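Local coordinates for protein chorismate mutase (PDB 5TS9) that probably catalyses the rearrangement of chorismate to prephenate as an all-helical chorismate mutase of the type II family, at residues A23-T28 and S75-A80; S35-G40 and N90-Q95; A67-N72 and P130-A135; S61-T66 and L117-M122; S143-V148 and A160-A165. One frame throughout, in Å; residues are numbered along the deposited sequence.

Contact 1 (A23-T28 and S75-A80); sequences ADRLNT and SDQVEA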
# COMPACT_ATOMS: atom_id res chain seq x y z
N ALA A 23 4.91 -6.90 -11.91
CA ALA A 23 4.87 -8.09 -11.05
C ALA A 23 6.27 -8.61 -10.75
O ALA A 23 6.54 -9.03 -9.61
CB ALA A 23 4.00 -9.18 -11.68
N ASP A 24 7.17 -8.62 -11.74
CA ASP A 24 8.55 -9.03 -11.48
C ASP A 24 9.22 -8.08 -10.48
O ASP A 24 9.97 -8.52 -9.59
CB ASP A 24 9.36 -9.06 -12.78
CG ASP A 24 8.84 -10.11 -13.76
OD1 ASP A 24 8.23 -11.11 -13.33
OD2 ASP A 24 9.07 -9.92 -14.97
N ARG A 25 8.94 -6.78 -10.58
CA ARG A 25 9.50 -5.84 -9.63
C ARG A 25 8.93 -6.07 -8.24
O ARG A 25 9.67 -6.06 -7.24
CB ARG A 25 9.24 -4.40 -10.07
CG ARG A 25 10.13 -3.37 -9.36
CD ARG A 25 9.68 -1.94 -9.57
NE ARG A 25 10.72 -1.03 -9.09
CZ ARG A 25 10.93 -0.74 -7.81
NH1 ARG A 25 10.14 -1.25 -6.87
NH2 ARG A 25 11.93 0.08 -7.47
N LEU A 26 7.62 -6.29 -8.17
CA LEU A 26 6.97 -6.56 -6.90
C LEU A 26 7.60 -7.75 -6.20
O LEU A 26 7.78 -7.73 -4.98
CB LEU A 26 5.47 -6.78 -7.13
CG LEU A 26 4.59 -6.91 -5.89
CD1 LEU A 26 4.65 -5.62 -5.01
CD2 LEU A 26 3.16 -7.20 -6.34
N ASN A 27 7.99 -8.77 -6.96
CA ASN A 27 8.46 -10.01 -6.34
C ASN A 27 9.81 -9.85 -5.66
O ASN A 27 10.17 -10.71 -4.84
CB ASN A 27 8.53 -11.13 -7.39
CG ASN A 27 7.17 -11.81 -7.61
OD1 ASN A 27 6.40 -12.01 -6.66
ND2 ASN A 27 6.88 -12.16 -8.85
N THR A 28 10.60 -8.81 -5.98
CA THR A 28 11.80 -8.56 -5.18
C THR A 28 11.48 -8.25 -3.72
O THR A 28 12.35 -8.42 -2.86
CB THR A 28 12.62 -7.40 -5.74
OG1 THR A 28 11.84 -6.19 -5.64
CG2 THR A 28 13.02 -7.65 -7.20
N SER A 75 6.55 5.92 -7.65
CA SER A 75 6.01 6.02 -6.29
C SER A 75 5.04 4.88 -6.04
O SER A 75 5.08 4.23 -4.99
CB SER A 75 5.29 7.35 -6.05
OG SER A 75 6.10 8.46 -6.42
N ASP A 76 4.18 4.59 -7.02
CA ASP A 76 3.28 3.45 -6.89
C ASP A 76 4.04 2.14 -6.74
O ASP A 76 3.64 1.28 -5.96
CB ASP A 76 2.33 3.39 -8.09
CG ASP A 76 1.27 4.50 -8.06
OD1 ASP A 76 1.00 5.04 -6.94
OD2 ASP A 76 0.71 4.82 -9.13
N GLN A 77 5.14 1.97 -7.49
CA GLN A 77 5.93 0.74 -7.39
C GLN A 77 6.54 0.59 -6.01
O GLN A 77 6.60 -0.53 -5.48
CB GLN A 77 7.06 0.72 -8.43
CG GLN A 77 6.64 0.80 -9.88
CD GLN A 77 5.43 -0.05 -10.21
OE1 GLN A 77 5.52 -1.28 -10.27
NE2 GLN A 77 4.31 0.61 -10.46
N VAL A 78 7.07 1.68 -5.44
CA VAL A 78 7.73 1.51 -4.15
C VAL A 78 6.70 1.29 -3.04
O VAL A 78 6.94 0.51 -2.12
CB VAL A 78 8.68 2.68 -3.84
CG1 VAL A 78 9.75 2.77 -4.90
CG2 VAL A 78 7.92 3.97 -3.77
N GLU A 79 5.52 1.90 -3.13
CA GLU A 79 4.48 1.65 -2.13
C GLU A 79 3.95 0.23 -2.21
O GLU A 79 3.65 -0.39 -1.18
CB GLU A 79 3.32 2.65 -2.29
CG GLU A 79 3.69 4.09 -2.00
CD GLU A 79 4.13 4.30 -0.57
OE1 GLU A 79 3.57 3.65 0.33
OE2 GLU A 79 5.05 5.11 -0.35
N ALA A 80 3.78 -0.31 -3.42
CA ALA A 80 3.33 -1.70 -3.50
C ALA A 80 4.38 -2.64 -2.91
O ALA A 80 4.05 -3.61 -2.22
CB ALA A 80 3.03 -2.07 -4.95
O HOH W 1 7.65 -2.87 -6.70

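Contact 2 (S35-G40 and N90-Q95); sequences SKWDTG and NNWRRQ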
# COMPACT_ATOMS: atom_id res chain seq x y z
N SER A 35 15.96 -10.01 3.85
CA SER A 35 17.17 -9.32 4.27
C SER A 35 16.90 -8.43 5.47
O SER A 35 17.71 -8.35 6.40
CB SER A 35 17.71 -8.48 3.11
OG SER A 35 18.76 -7.64 3.57
N LYS A 36 15.76 -7.73 5.47
CA LYS A 36 15.43 -6.86 6.59
C LYS A 36 15.05 -7.66 7.83
O LYS A 36 15.29 -7.21 8.95
CB LYS A 36 14.32 -5.89 6.19
CG LYS A 36 14.85 -4.82 5.22
CD LYS A 36 13.77 -3.85 4.79
CE LYS A 36 14.35 -2.79 3.84
NZ LYS A 36 13.23 -2.18 3.01
N TRP A 37 14.50 -8.86 7.64
CA TRP A 37 14.29 -9.77 8.76
C TRP A 37 15.62 -10.19 9.39
O TRP A 37 15.75 -10.23 10.62
CB TRP A 37 13.49 -11.00 8.29
CG TRP A 37 13.38 -12.13 9.32
CD1 TRP A 37 14.26 -13.17 9.52
CD2 TRP A 37 12.32 -12.32 10.26
NE1 TRP A 37 13.80 -13.99 10.54
CE2 TRP A 37 12.62 -13.48 11.01
CE3 TRP A 37 11.14 -11.61 10.55
CZ2 TRP A 37 11.78 -13.96 12.02
CZ3 TRP A 37 10.31 -12.09 11.55
CH2 TRP A 37 10.64 -13.25 12.28
N ASP A 38 16.63 -10.48 8.56
CA ASP A 38 17.94 -10.87 9.08
C ASP A 38 18.63 -9.70 9.79
O ASP A 38 19.19 -9.88 10.87
CB ASP A 38 18.82 -11.38 7.93
CG ASP A 38 18.30 -12.67 7.31
OD1 ASP A 38 17.38 -13.30 7.89
OD2 ASP A 38 18.80 -13.06 6.22
N THR A 39 18.60 -8.50 9.20
CA THR A 39 19.42 -7.40 9.70
C THR A 39 18.68 -6.49 10.67
O THR A 39 19.33 -5.74 11.40
CB THR A 39 19.92 -6.53 8.53
OG1 THR A 39 18.81 -5.89 7.91
CG2 THR A 39 20.66 -7.35 7.51
N GLY A 40 17.35 -6.53 10.68
CA GLY A 40 16.59 -5.61 11.49
C GLY A 40 16.43 -4.23 10.91
O GLY A 40 15.89 -3.35 11.58
N ASN A 90 5.40 -8.95 9.25
CA ASN A 90 4.53 -9.19 10.40
C ASN A 90 3.97 -10.60 10.38
O ASN A 90 3.72 -11.17 11.46
CB ASN A 90 3.39 -8.16 10.46
CG ASN A 90 3.73 -6.99 11.38
OD1 ASN A 90 4.82 -6.93 11.95
ND2 ASN A 90 2.78 -6.05 11.55
N ASN A 91 3.76 -11.19 9.20
CA ASN A 91 3.40 -12.61 9.14
C ASN A 91 4.48 -13.44 9.81
O ASN A 91 4.18 -14.33 10.62
CB ASN A 91 3.21 -13.07 7.69
CG ASN A 91 1.92 -12.57 7.09
OD1 ASN A 91 1.11 -12.00 7.80
ND2 ASN A 91 1.73 -12.80 5.79
N TRP A 92 5.74 -13.17 9.49
CA TRP A 92 6.85 -13.93 10.09
C TRP A 92 6.97 -13.63 11.57
O TRP A 92 7.24 -14.54 12.37
CB TRP A 92 8.14 -13.58 9.36
CG TRP A 92 8.07 -13.91 7.92
CD1 TRP A 92 7.22 -14.81 7.32
CD2 TRP A 92 8.87 -13.35 6.87
NE1 TRP A 92 7.44 -14.84 5.95
CE2 TRP A 92 8.45 -13.95 5.66
CE3 TRP A 92 9.89 -12.40 6.84
CZ2 TRP A 92 9.03 -13.62 4.42
CZ3 TRP A 92 10.47 -12.07 5.61
CH2 TRP A 92 10.03 -12.69 4.41
N ARG A 93 6.79 -12.37 11.96
CA ARG A 93 6.84 -12.03 13.39
C ARG A 93 5.81 -12.82 14.18
O ARG A 93 6.09 -13.27 15.30
CB ARG A 93 6.63 -10.52 13.59
CG ARG A 93 7.83 -9.65 13.24
CD ARG A 93 7.64 -8.22 13.71
NE ARG A 93 8.74 -7.35 13.29
CZ ARG A 93 8.69 -6.51 12.27
NH1 ARG A 93 7.57 -6.39 11.56
NH2 ARG A 93 9.76 -5.78 11.97
N ARG A 94 4.60 -13.03 13.62
CA ARG A 94 3.56 -13.75 14.35
C ARG A 94 3.87 -15.25 14.46
O ARG A 94 3.40 -15.91 15.39
CB ARG A 94 2.20 -13.55 13.68
CG ARG A 94 1.57 -12.16 13.91
CD ARG A 94 0.17 -12.00 13.25
NE ARG A 94 0.26 -11.71 11.82
CZ ARG A 94 0.34 -10.50 11.29
NH1 ARG A 94 0.33 -9.40 12.06
NH2 ARG A 94 0.42 -10.37 9.96
N GLN A 95 4.63 -15.80 13.52
CA GLN A 95 5.00 -17.22 13.58
C GLN A 95 6.31 -17.45 14.32
O GLN A 95 6.53 -18.56 14.83
CB GLN A 95 5.10 -17.81 12.17
CG GLN A 95 3.77 -17.88 11.43
CD GLN A 95 3.91 -17.81 9.91
OE1 GLN A 95 4.99 -18.05 9.36
NE2 GLN A 95 2.82 -17.47 9.23

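Contact 3 (A67-N72 and P130-A135); sequences AEDAIN and PLRSIA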
# COMPACT_ATOMS: atom_id res chain seq x y z
N ALA A 67 8.12 13.67 -16.68
CA ALA A 67 8.73 13.43 -15.37
C ALA A 67 7.66 13.13 -14.34
O ALA A 67 7.83 12.24 -13.50
CB ALA A 67 9.57 14.64 -14.95
N GLU A 68 6.52 13.82 -14.41
CA GLU A 68 5.46 13.61 -13.44
C GLU A 68 4.88 12.21 -13.58
O GLU A 68 4.56 11.57 -12.57
CB GLU A 68 4.37 14.67 -13.60
N ASP A 69 4.76 11.71 -14.81
CA ASP A 69 4.22 10.37 -15.03
C ASP A 69 5.11 9.31 -14.40
O ASP A 69 4.64 8.45 -13.64
CB ASP A 69 4.06 10.13 -16.54
CG ASP A 69 3.26 8.87 -16.86
OD1 ASP A 69 2.56 8.31 -15.98
OD2 ASP A 69 3.34 8.41 -18.02
N ALA A 70 6.41 9.35 -14.69
CA ALA A 70 7.35 8.38 -14.13
C ALA A 70 7.36 8.44 -12.61
O ALA A 70 7.44 7.40 -11.95
CB ALA A 70 8.75 8.63 -14.68
N ILE A 71 7.31 9.65 -12.04
CA ILE A 71 7.29 9.78 -10.58
C ILE A 71 6.08 9.06 -9.99
O ILE A 71 6.20 8.28 -9.04
CB ILE A 71 7.30 11.26 -10.16
CG1 ILE A 71 8.65 11.89 -10.52
CG2 ILE A 71 6.94 11.40 -8.66
CD1 ILE A 71 8.62 13.38 -10.45
N ASN A 72 4.90 9.31 -10.56
CA ASN A 72 3.68 8.66 -10.08
C ASN A 72 3.81 7.15 -10.17
O ASN A 72 3.44 6.42 -9.23
CB ASN A 72 2.47 9.13 -10.88
CG ASN A 72 2.13 10.59 -10.61
OD1 ASN A 72 2.59 11.18 -9.63
ND2 ASN A 72 1.31 11.17 -11.47
N PRO A 130 -0.73 4.44 -26.26
CA PRO A 130 -2.04 4.72 -26.86
C PRO A 130 -3.22 4.33 -25.98
O PRO A 130 -4.16 5.12 -25.87
CB PRO A 130 -2.01 3.90 -28.16
CG PRO A 130 -0.59 3.80 -28.50
CD PRO A 130 0.14 3.69 -27.19
N LEU A 131 -3.19 3.17 -25.33
CA LEU A 131 -4.36 2.68 -24.62
C LEU A 131 -4.51 3.22 -23.21
O LEU A 131 -5.47 2.86 -22.52
CB LEU A 131 -4.35 1.15 -24.57
CG LEU A 131 -4.10 0.52 -25.93
CD1 LEU A 131 -3.38 -0.77 -25.73
CD2 LEU A 131 -5.40 0.31 -26.67
N ARG A 132 -3.58 4.07 -22.75
CA ARG A 132 -3.63 4.51 -21.37
C ARG A 132 -4.79 5.47 -21.09
O ARG A 132 -5.25 5.56 -19.95
CB ARG A 132 -2.29 5.15 -20.99
CG ARG A 132 -1.15 4.13 -20.89
CD ARG A 132 0.15 4.80 -20.47
NE ARG A 132 0.07 5.24 -19.08
CZ ARG A 132 0.99 5.98 -18.48
NH1 ARG A 132 2.07 6.37 -19.16
NH2 ARG A 132 0.83 6.31 -17.20
N SER A 133 -5.30 6.16 -22.11
CA SER A 133 -6.44 7.04 -21.92
C SER A 133 -7.72 6.50 -22.56
O SER A 133 -8.69 7.24 -22.72
CB SER A 133 -6.12 8.43 -22.47
OG SER A 133 -5.97 8.40 -23.88
N ILE A 134 -7.73 5.21 -22.91
CA ILE A 134 -8.89 4.59 -23.54
C ILE A 134 -9.96 4.36 -22.48
O ILE A 134 -9.67 4.20 -21.30
CB ILE A 134 -8.46 3.28 -24.23
CG1 ILE A 134 -9.43 2.91 -25.33
CG2 ILE A 134 -8.31 2.14 -23.23
CD1 ILE A 134 -9.02 1.67 -26.07
N ALA A 135 -11.22 4.36 -22.91
CA ALA A 135 -12.34 4.38 -21.97
C ALA A 135 -12.35 3.16 -21.05
O ALA A 135 -12.63 3.28 -19.86
CB ALA A 135 -13.67 4.49 -22.72

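Contact 4 (S61-T66 and L117-M122); sequences SEYGLT and LQASIM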
# COMPACT_ATOMS: atom_id res chain seq x y z
N SER A 61 12.37 10.83 -19.89
CA SER A 61 12.33 11.38 -21.25
C SER A 61 12.92 10.41 -22.27
O SER A 61 12.57 10.49 -23.46
CB SER A 61 13.08 12.71 -21.29
OG SER A 61 14.44 12.54 -20.91
N GLU A 62 13.80 9.51 -21.86
CA GLU A 62 14.36 8.55 -22.81
C GLU A 62 13.28 7.64 -23.40
O GLU A 62 13.51 7.03 -24.45
CB GLU A 62 15.45 7.71 -22.14
N TYR A 63 12.10 7.56 -22.77
CA TYR A 63 11.01 6.69 -23.19
C TYR A 63 9.72 7.47 -23.45
O TYR A 63 8.62 6.94 -23.29
CB TYR A 63 10.74 5.61 -22.14
CG TYR A 63 11.91 4.67 -21.89
CD1 TYR A 63 12.05 3.51 -22.65
CD2 TYR A 63 12.85 4.93 -20.91
CE1 TYR A 63 13.11 2.64 -22.43
CE2 TYR A 63 13.91 4.07 -20.68
CZ TYR A 63 14.03 2.92 -21.45
OH TYR A 63 15.07 2.06 -21.23
N GLY A 64 9.84 8.75 -23.84
CA GLY A 64 8.67 9.56 -24.12
C GLY A 64 7.74 9.81 -22.94
O GLY A 64 6.59 10.21 -23.14
N LEU A 65 8.20 9.57 -21.72
CA LEU A 65 7.40 9.83 -20.53
C LEU A 65 7.70 11.21 -19.95
O LEU A 65 8.84 11.68 -20.01
CB LEU A 65 7.66 8.78 -19.44
CG LEU A 65 7.52 7.33 -19.88
CD1 LEU A 65 7.86 6.40 -18.72
CD2 LEU A 65 6.11 7.11 -20.39
N THR A 66 6.67 11.84 -19.40
CA THR A 66 6.86 13.05 -18.63
C THR A 66 7.44 12.70 -17.27
O THR A 66 7.28 11.58 -16.77
CB THR A 66 5.56 13.83 -18.43
OG1 THR A 66 4.71 13.14 -17.50
CG2 THR A 66 4.82 14.04 -19.74
N LEU A 117 14.51 -3.57 -14.55
CA LEU A 117 13.05 -3.44 -14.56
C LEU A 117 12.59 -1.99 -14.62
O LEU A 117 11.45 -1.73 -15.03
CB LEU A 117 12.46 -4.11 -13.33
CG LEU A 117 12.53 -5.63 -13.43
CD1 LEU A 117 12.05 -6.23 -12.13
CD2 LEU A 117 11.69 -6.09 -14.61
N GLN A 118 13.41 -1.05 -14.16
CA GLN A 118 13.05 0.35 -14.38
C GLN A 118 12.95 0.62 -15.87
O GLN A 118 11.96 1.19 -16.36
CB GLN A 118 14.07 1.27 -13.73
CG GLN A 118 13.90 2.73 -14.12
CD GLN A 118 14.94 3.64 -13.50
OE1 GLN A 118 14.79 4.09 -12.36
NE2 GLN A 118 16.00 3.91 -14.24
N ALA A 119 13.95 0.16 -16.61
CA ALA A 119 13.92 0.33 -18.05
C ALA A 119 12.79 -0.47 -18.70
O ALA A 119 12.10 0.04 -19.59
CB ALA A 119 15.27 -0.09 -18.62
N SER A 120 12.59 -1.73 -18.29
CA SER A 120 11.57 -2.53 -18.95
C SER A 120 10.17 -2.00 -18.65
O SER A 120 9.29 -2.05 -19.52
CB SER A 120 11.68 -3.99 -18.55
OG SER A 120 11.12 -4.20 -17.27
N ILE A 121 9.94 -1.49 -17.44
CA ILE A 121 8.65 -0.90 -17.12
C ILE A 121 8.42 0.35 -17.97
O ILE A 121 7.34 0.54 -18.55
CB ILE A 121 8.57 -0.56 -15.62
CG1 ILE A 121 8.36 -1.83 -14.79
CG2 ILE A 121 7.47 0.46 -15.40
CD1 ILE A 121 8.59 -1.64 -13.29
N MET A 122 9.43 1.21 -18.06
CA MET A 122 9.30 2.40 -18.91
C MET A 122 9.16 2.03 -20.37
O MET A 122 8.37 2.65 -21.10
CB MET A 122 10.48 3.33 -18.68
CG MET A 122 10.42 4.02 -17.30
SD MET A 122 11.70 5.27 -17.13
CE MET A 122 11.45 5.79 -15.45

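Contact 5 (S143-V148 and A160-A165); sequences SAVGQV and AALDRA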
# COMPACT_ATOMS: atom_id res chain seq x y z
N SER A 143 -8.05 -6.75 -15.67
CA SER A 143 -7.99 -8.08 -16.27
C SER A 143 -6.55 -8.56 -16.43
O SER A 143 -6.24 -9.72 -16.14
CB SER A 143 -8.71 -8.10 -17.62
OG SER A 143 -10.10 -8.00 -17.44
N ALA A 144 -5.65 -7.66 -16.85
CA ALA A 144 -4.24 -8.01 -17.01
C ALA A 144 -3.63 -8.44 -15.68
O ALA A 144 -2.82 -9.37 -15.63
CB ALA A 144 -3.47 -6.82 -17.58
N VAL A 145 -4.00 -7.76 -14.60
CA VAL A 145 -3.53 -8.17 -13.28
C VAL A 145 -4.05 -9.56 -12.94
O VAL A 145 -3.31 -10.40 -12.40
CB VAL A 145 -3.98 -7.14 -12.24
CG1 VAL A 145 -3.81 -7.69 -10.84
CG2 VAL A 145 -3.19 -5.84 -12.44
N GLY A 146 -5.30 -9.82 -13.27
CA GLY A 146 -5.85 -11.16 -13.07
C GLY A 146 -5.08 -12.21 -13.85
O GLY A 146 -4.70 -13.25 -13.31
N GLN A 147 -4.83 -11.94 -15.14
CA GLN A 147 -4.11 -12.91 -15.96
C GLN A 147 -2.71 -13.15 -15.42
O GLN A 147 -2.27 -14.30 -15.29
CB GLN A 147 -4.04 -12.43 -17.41
CG GLN A 147 -3.44 -13.45 -18.35
CD GLN A 147 -3.47 -13.00 -19.80
OE1 GLN A 147 -4.40 -12.34 -20.24
NE2 GLN A 147 -2.43 -13.36 -20.55
N VAL A 148 -1.99 -12.08 -15.07
CA VAL A 148 -0.62 -12.23 -14.60
C VAL A 148 -0.59 -12.97 -13.26
O VAL A 148 0.30 -13.80 -13.01
CB VAL A 148 0.04 -10.85 -14.52
CG1 VAL A 148 1.29 -10.90 -13.67
CG2 VAL A 148 0.35 -10.32 -15.96
N ALA A 160 -3.07 -8.27 -4.46
CA ALA A 160 -3.52 -7.00 -3.89
C ALA A 160 -2.48 -5.91 -4.12
O ALA A 160 -2.82 -4.79 -4.53
CB ALA A 160 -3.81 -7.15 -2.40
N ALA A 161 -1.21 -6.23 -3.90
CA ALA A 161 -0.16 -5.24 -4.09
C ALA A 161 0.15 -5.02 -5.56
O ALA A 161 0.59 -3.93 -5.94
CB ALA A 161 1.10 -5.67 -3.31
N LEU A 162 -0.10 -6.02 -6.43
CA LEU A 162 -0.03 -5.73 -7.86
C LEU A 162 -1.11 -4.72 -8.26
O LEU A 162 -0.84 -3.79 -9.03
CB LEU A 162 -0.17 -7.03 -8.68
CG LEU A 162 0.09 -6.91 -10.19
CD1 LEU A 162 1.34 -6.11 -10.48
CD2 LEU A 162 0.21 -8.28 -10.84
N ASP A 163 -2.32 -4.85 -7.70
CA ASP A 163 -3.36 -3.85 -7.94
C ASP A 163 -2.93 -2.46 -7.46
O ASP A 163 -3.33 -1.45 -8.05
CB ASP A 163 -4.66 -4.23 -7.23
CG ASP A 163 -5.45 -5.38 -7.93
OD1 ASP A 163 -5.46 -5.48 -9.18
OD2 ASP A 163 -6.09 -6.15 -7.19
N ARG A 164 -2.14 -2.39 -6.39
CA ARG A 164 -1.60 -1.11 -5.95
C ARG A 164 -0.57 -0.59 -6.95
O ARG A 164 -0.52 0.62 -7.24
CB ARG A 164 -0.97 -1.26 -4.55
CG ARG A 164 -0.28 0.02 -4.00
CD ARG A 164 -1.33 1.08 -3.64
NE ARG A 164 -0.78 2.33 -3.13
CZ ARG A 164 -0.29 3.29 -3.91
NH1 ARG A 164 -0.28 3.12 -5.24
NH2 ARG A 164 0.19 4.41 -3.38
N ALA A 165 0.25 -1.48 -7.50
CA ALA A 165 1.33 -1.03 -8.39
C ALA A 165 0.81 -0.48 -9.71
O ALA A 165 1.40 0.46 -10.25
CB ALA A 165 2.31 -2.18 -8.65

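Contact 1 (A23-T28 and S75-A80)
In the all-helical core of the type II chorismate mutase fold, helix 16-39 and helix 67-95 run side by side near the centre of the chain, joined here by Arg-25 and Leu-26 on one and Gln-77, Val-78 and Ala-80 on the other. The short axes lie 9.6 Å apart at an angle of 42°, and all five residues are buried. Arg-25 leaves its helix with CG opposite the backbone N (chi1 -164°) and stays extended to NE, which carries the guanidinium across to the second helix. There Gln-77 CB lies over one face of the planar group, and Arg-25 CD packs 3.9 Å from this same CB. Val-78 CG1 stands obliquely to the guanidinium, 4.3 Å from Arg-25 NH2. Arg-25 NH1 is too far from Gln-77 O for a direct bond; a water fills the step, accepting from Arg-25 NH1 at 3.0 Å in the guanidinium plane and donating to Gln-77 O at 2.8 Å. The amide of Gln-77, turned almost perpendicular to the guanidinium, gives its NE2 to Ala-165 O and Ile-73 O. Beside this polar seam, Leu-26 CD1 rests 3.5 Å from Ala-80 O and 3.9 Å from Ala-80 CB. Leu-114 and Leu-117 of helix 106-128 and Val-52 of helix 46-59 also touch Arg-25. The arginine thus joins the helices twice over, by carbon packing on Gln-77 CB and by one water that ties NH1 to a main-chain carbonyl.

Contact 2 (S35-G40 and N90-Q95)
Trp-37, near the C-terminal end of helix 16-39, lays its ring against Trp-92 and Arg-93 in the last turns of helix 67-95. Along the second segment, Asn-90 comes first; it does not reach Trp-37, but its OD1 receives Arg-93 NH1 at 2.8 Å, the donor tilted out of the carbonyl plane. Asn-91 does the same for the next arginine, its OD1 accepting from Arg-94 NH2 in the carbonyl plane. Trp-92 then makes the main contact. Its CG stands opposite its own carbonyl carbon (chi1 -60°), and the indole turns an edge to the face of Trp-37 in a T-shaped stack, the centroids of the six-membered ring of Trp-37 and the five-membered ring of Trp-92 being 5.9 Å apart and the planes 89° apart. Trp-37 CZ3 comes 3.4 Å from Trp-92 CB, while Trp-37 CH2 lies 3.6 Å from Trp-92 O. Arg-93 follows with its aliphatic part, CG coming 3.9 Å from Trp-37 CZ3. Arg-94 points away from Trp-37 and reaches the dimer interface, where NH2 forms a salt bridge with Asp-163 of the second subunit and NH1 bonds to Ala-142 O of that same subunit. Ala-98, in the loop beyond, touches both indoles. The asparagines bond to the arginines within their own helix; across the two segments the chemistry is aromatic and van der Waals in character, an edge-to-face stack backed by close contacts of the Trp-37 ring with Trp-92 CB and the arginine chain.

Contact 3 (A67-N72 and P130-A135)
Asp-69 and Arg-132 approach from opposite directions and meet edge to edge, the carboxylate from the first turns of helix 67-95 and the guanidinium from the loop that follows helix 106-128. The salt bridge is bidentate and end-on: Arg-132 NH2 donates to Asp-69 OD1 at 2.9 Å with an N-H...O angle of 165°, and Arg-132 NH1 donates to Asp-69 OD2 at 2.7 Å, somewhat less straight. Both oxygens use their syn lone pairs, and the two flat groups are nearly coplanar, 23° apart. The paired bonds restrain the two planes from twisting against each other. The first torsion of Asp-69 sets CG opposite the backbone N, which sends the carboxylate out from the helix toward the loop; Arg-132 reaches it through a chain bent at chi3. In the second shell, the main-chain carbonyls of Ile-169 and Arg-168 take Arg-132 NE and NH2 along the neighbouring edge, NH2 being shared with Asp-69, and backbone bonds link Arg-132 to Val-171. The backbone N of Asp-69 is in turn taken by Thr-66 OG1, the N-cap of its helix. The disulfide between Cys-137 and Cys-170 joins the start of helix 137-151 to the same C-terminal segment as Ile-169 and Val-171. Leu-125 of helix 106-128 packs on Arg-132, while Leu-131 turns to helix 10-14. The salt bridge itself connects the start of helix 67-95 with the loop between helix 106-128 and helix 137-151.

Contact 4 (S61-T66 and L117-M122)
The phenol ring of Tyr-63 takes Met-122 CB on one face, 3.9 Å from the ring centroid and 24° off the normal, a CH-pi contact displaced toward the rim. Closest on that face is Tyr-63 CD2, 3.6 Å from Met-122 CB. Met-122 SD lies 4.9 Å from the centroid of the Tyr-63 ring, an oblique Met-aromatic contact. At the far end of the ring, Tyr-63 OH rests 3.4 Å from Ala-119 CB, one helical turn before the methionine, and Ala-119 O also stands obliquely to the ring. The ring therefore lies along helix 106-128, covering Ala-119 and Met-122 together. Met-122 starts toward the loop, then leads away: with CG opposite the carbonyl carbon (chi1 -71°) and the chain extended beyond it, the thioether runs across the tyrosine at about a right angle and on to Ala-70 and Phe-74 of helix 67-95. Leu-65 adds a further contact, its CD1 3.8 Å from Met-122 CG. Gly-64, at positive phi, makes the turn between Tyr-63 and Leu-65, and Thr-66 goes on to cap helix 67-95. The join between the 61-66 loop and helix 106-128 is thus largely dispersive, with the C-H groups of Met-122 CB meeting the ring face while the sulfur stands obliquely beside it.

Contact 5 (S143-V148 and A160-A165)
Val-145 and Leu-162 lie alongside each other, pointing opposite ways, between helix 137-151 and helix 156-165, which form a helical hairpin; the short axes approach to 10.2 Å and run roughly antiparallel, at 141°. Val-145 CG1 comes 4.0 Å from Leu-162 CG, and Val-145 CG2 lies almost as near, so both methyls rest against the leucine branch point. Leu-162 has its CG opposite the backbone N (chi1 -172°), an orientation that brings the isobutyl group across to the partner helix. Its CD2 then meets Val-148 CG1 at 4.0 Å, where the two side chains cross at about a right angle. A leucine from one helix is thereby held by two valines a turn apart on the other. Asp-163 crosses Val-145 at a slant from the next position along. Although its CB does not point at the valine, the carboxylate swings closer, leaving Asp-163 OD1 3.2 Å from Val-145 CG1, a tight fit of methyl against oxygen. From the second subunit, Asn-90 ND2 bonds to OD1 and Arg-94 NH2 forms a salt bridge with OD2, which would be expected to favour the buried carboxylate there. Val-19 of helix 16-39 touches both Val-145 and Val-148, with Ala-23 adding to the latter, and Leu-154 from the turn of the hairpin touches Leu-162. On its other flank, helix 156-165 lays Ala-161 and Arg-164 against helix 67-95. The hairpin thus packs across both long helices, helix 137-151 on helix 16-39 and helix 156-165 on helix 67-95.

Helix 67-95 runs through contacts 1, 2 and 3, whose order along it is 3, 1, 2; contacts 2 and 3 lie on opposite sides of the chain's centre, 36 Å apart between centres. Contact 1, near the middle, touches contact 5 through a salt bridge of 2.9 Å between Asp-76 OD1 and Arg-164 NH1, and contact 4 where Arg-25 CD packs 3.9 Å from Ile-121 CD1. Contacts 3 and 4 meet where Ala-70 CB lies 4.0 Å from Met-122 CE. Contacts 2 and 5 do not touch within the chain but meet across the dimer, Asn-90 and Arg-94 of one subunit binding Asp-163 of the other.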